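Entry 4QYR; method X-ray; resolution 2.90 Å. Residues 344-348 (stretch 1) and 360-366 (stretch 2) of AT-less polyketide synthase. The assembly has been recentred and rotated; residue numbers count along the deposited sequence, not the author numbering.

Stretch 1, residues 344-348: LGSVK
Stretch 2 360-366: LAGVLKV

Stretch 1 leaves a strand, passes through a turn and enters a helix; stretch 2 lies wholly within another helix. The contact is small, 183 Å² over both sides, and no hydrogen bond crosses it.

L344 is extended (phi/psi -141/143) and out of reach of stretch 2. Its side chain is t at chi1 and p at chi2. G345 ends the strand, almost fully extended at -169/-176. It has no side chain, and the amine of K365 approaches its backbone, with G345 C to K365 NZ at 4.3 Å. An ideal CB on G345 would lie 3.8 Å from K365 NZ.

S346 (-167/120, chi1 t) points its CA-to-CB bond away from stretch 2. S346 OG accepts a weak capping bond from K348 N, 3.4 Å long with an angle of 135° at the hydrogen. On the backbone side, S346 C is 3.5 Å from K365 NZ.

V347 (-69/-22, chi1 75°, p) is the centre of the contact; its CA-to-CB bond points toward stretch 2. V347 CA is 6.3 Å from G362 CA. V347 CG1 packs against A361 CB at 4.2 Å and lies 4.3 Å from G362 N. V347 CB meets K365 CD at 3.8 Å. K365 has all four chi angles t, so its extended chain runs past V347 to the S346-V347 peptide. V347 N and K365 NZ are 3.4 Å apart, but both are donors and do not bond. K365 NZ is hydrogen-bonded elsewhere in the structure.

K348 is helical (-53/-22) and makes no contact. Its CA-to-CB bond points sideways, but the side-chain end comes nearer (chi1 m, chi2 -143°, chi3 t, chi4 p).

In stretch 2, L364 N to L360 O is 2.8 Å. The K365 N to A361 O bond, 2.9 Å, links residues one turn apart, and the CA-to-CB bonds of both point toward stretch 1.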

ATOM      1  N   LEU A 344     -20.139 -23.462   2.691  1.00 46.02           N
ATOM      2  CA  LEU A 344     -18.751 -23.104   2.942  1.00 45.50           C
ATOM      3  C   LEU A 344     -17.825 -23.705   1.899  1.00 44.98           C
ATOM      4  O   LEU A 344     -18.057 -24.826   1.442  1.00 48.12           O
ATOM      5  CB  LEU A 344     -18.358 -23.568   4.341  1.00 45.21           C
ATOM      6  CG  LEU A 344     -16.937 -23.274   4.742  1.00 47.62           C
ATOM      7  CD1 LEU A 344     -16.837 -21.808   5.105  1.00 55.54           C
ATOM      8  CD2 LEU A 344     -16.635 -24.124   5.917  1.00 48.40           C
ATOM      9  N   GLY A 345     -16.793 -22.969   1.502  1.00 40.42           N
ATOM     10  CA  GLY A 345     -15.912 -23.472   0.465  1.00 42.85           C
ATOM     11  C   GLY A 345     -14.611 -22.729   0.229  1.00 43.30           C
ATOM     12  O   GLY A 345     -14.273 -21.773   0.932  1.00 40.61           O
ATOM     13  N   SER A 346     -13.875 -23.177  -0.782  1.00 45.82           N
ATOM     14  CA  SER A 346     -12.563 -22.612  -1.068  1.00 42.24           C
ATOM     15  C   SER A 346     -12.003 -23.021  -2.425  1.00 42.60           C
ATOM     16  O   SER A 346     -11.768 -24.201  -2.691  1.00 48.61           O
ATOM     17  CB  SER A 346     -11.566 -23.013   0.008  1.00 41.08           C
ATOM     18  OG  SER A 346     -10.323 -22.406  -0.264  1.00 41.37           O
ATOM     19  N   VAL A 347     -11.747 -22.027  -3.261  1.00 38.09           N
ATOM     20  CA  VAL A 347     -11.254 -22.260  -4.598  1.00 36.83           C
ATOM     21  C   VAL A 347      -9.823 -22.807  -4.581  1.00 39.95           C
ATOM     22  O   VAL A 347      -9.385 -23.458  -5.542  1.00 41.37           O
ATOM     23  CB  VAL A 347     -11.318 -20.973  -5.413  1.00 36.21           C
ATOM     24  CG1 VAL A 347     -10.200 -20.017  -4.973  1.00 31.74           C
ATOM     25  CG2 VAL A 347     -11.281 -21.282  -6.907  1.00 33.93           C
ATOM     26  N   LYS A 348      -9.108 -22.572  -3.481  1.00 37.46           N
ATOM     27  CA  LYS A 348      -7.765 -23.144  -3.309  1.00 41.67           C
ATOM     28  C   LYS A 348      -7.668 -24.679  -3.492  1.00 43.59           C
ATOM     29  O   LYS A 348      -6.598 -25.204  -3.760  1.00 44.52           O
ATOM     30  CB  LYS A 348      -7.216 -22.788  -1.932  1.00 34.40           C
ATOM     31  CG  LYS A 348      -7.287 -21.339  -1.635  1.00 32.66           C
ATOM     32  CD  LYS A 348      -6.098 -20.877  -0.858  1.00 32.28           C
ATOM     33  CE  LYS A 348      -5.898 -19.365  -1.016  1.00 36.31           C
ATOM     34  NZ  LYS A 348      -6.942 -18.550  -0.338  1.00 33.28           N
ATOM     35  N   LEU A 360      -8.790 -12.279  -4.824  1.00 30.89           N
ATOM     36  CA  LEU A 360      -9.713 -11.993  -5.904  1.00 30.30           C
ATOM     37  C   LEU A 360     -10.162 -13.252  -6.611  1.00 37.12           C
ATOM     38  O   LEU A 360     -11.268 -13.282  -7.152  1.00 39.88           O
ATOM     39  CB  LEU A 360      -9.092 -11.019  -6.899  1.00 34.28           C
ATOM     40  CG  LEU A 360      -9.343  -9.551  -6.548  1.00 37.01           C
ATOM     41  CD1 LEU A 360      -8.732  -8.637  -7.598  1.00 41.62           C
ATOM     42  CD2 LEU A 360     -10.832  -9.274  -6.393  1.00 32.95           C
ATOM     43  N   ALA A 361      -9.323 -14.287  -6.620  1.00 27.60           N
ATOM     44  CA  ALA A 361      -9.766 -15.584  -7.123  1.00 28.63           C
ATOM     45  C   ALA A 361     -11.040 -16.009  -6.385  1.00 34.29           C
ATOM     46  O   ALA A 361     -12.024 -16.453  -6.991  1.00 29.65           O
ATOM     47  CB  ALA A 361      -8.685 -16.611  -6.953  1.00 29.24           C
ATOM     48  N   GLY A 362     -10.999 -15.841  -5.063  1.00 30.57           N
ATOM     49  CA  GLY A 362     -12.153 -16.043  -4.220  1.00 28.83           C
ATOM     50  C   GLY A 362     -13.344 -15.215  -4.652  1.00 31.10           C
ATOM     51  O   GLY A 362     -14.445 -15.748  -4.825  1.00 29.90           O
ATOM     52  N   VAL A 363     -13.135 -13.913  -4.814  1.00 28.60           N
ATOM     53  CA  VAL A 363     -14.226 -13.026  -5.189  1.00 33.76           C
ATOM     54  C   VAL A 363     -14.829 -13.455  -6.516  1.00 39.56           C
ATOM     55  O   VAL A 363     -16.047 -13.611  -6.628  1.00 43.14           O
ATOM     56  CB  VAL A 363     -13.780 -11.549  -5.294  1.00 31.44           C
ATOM     57  CG1 VAL A 363     -14.937 -10.679  -5.766  1.00 28.12           C
ATOM     58  CG2 VAL A 363     -13.273 -11.049  -3.967  1.00 27.07           C
ATOM     59  N   LEU A 364     -13.981 -13.666  -7.516  1.00 37.45           N
ATOM     60  CA  LEU A 364     -14.482 -13.982  -8.843  1.00 34.73           C
ATOM     61  C   LEU A 364     -15.208 -15.315  -8.854  1.00 36.37           C
ATOM     62  O   LEU A 364     -16.211 -15.468  -9.545  1.00 40.23           O
ATOM     63  CB  LEU A 364     -13.347 -13.972  -9.859  1.00 35.71           C
ATOM     64  CG  LEU A 364     -12.707 -12.579  -9.935  1.00 37.81           C
ATOM     65  CD1 LEU A 364     -11.624 -12.547 -10.955  1.00 35.61           C
ATOM     66  CD2 LEU A 364     -13.730 -11.479 -10.239  1.00 38.76           C
ATOM     67  N   LYS A 365     -14.729 -16.276  -8.076  1.00 36.04           N
ATOM     68  CA  LYS A 365     -15.458 -17.539  -7.971  1.00 39.54           C
ATOM     69  C   LYS A 365     -16.871 -17.303  -7.496  1.00 33.22           C
ATOM     70  O   LYS A 365     -17.808 -17.906  -8.008  1.00 36.57           O
ATOM     71  CB  LYS A 365     -14.779 -18.517  -7.019  1.00 36.52           C
ATOM     72  CG  LYS A 365     -15.781 -19.439  -6.334  1.00 35.64           C
ATOM     73  CD  LYS A 365     -15.084 -20.618  -5.762  1.00 37.83           C
ATOM     74  CE  LYS A 365     -15.884 -21.270  -4.683  1.00 37.21           C
ATOM     75  NZ  LYS A 365     -15.056 -22.363  -4.067  1.00 42.39           N
ATOM     76  N   VAL A 366     -17.019 -16.418  -6.520  1.00 32.48           N
ATOM     77  CA  VAL A 366     -18.318 -16.190  -5.912  1.00 41.24           C
ATOM     78  C   VAL A 366     -19.229 -15.474  -6.910  1.00 40.33           C
ATOM     79  O   VAL A 366     -20.367 -15.892  -7.121  1.00 39.89           O
ATOM     80  CB  VAL A 366     -18.175 -15.403  -4.587  1.00 32.83           C
ATOM     81  CG1 VAL A 366     -19.501 -14.917  -4.084  1.00 34.09           C
ATOM     82  CG2 VAL A 366     -17.530 -16.286  -3.557  1.00 32.85           C
TER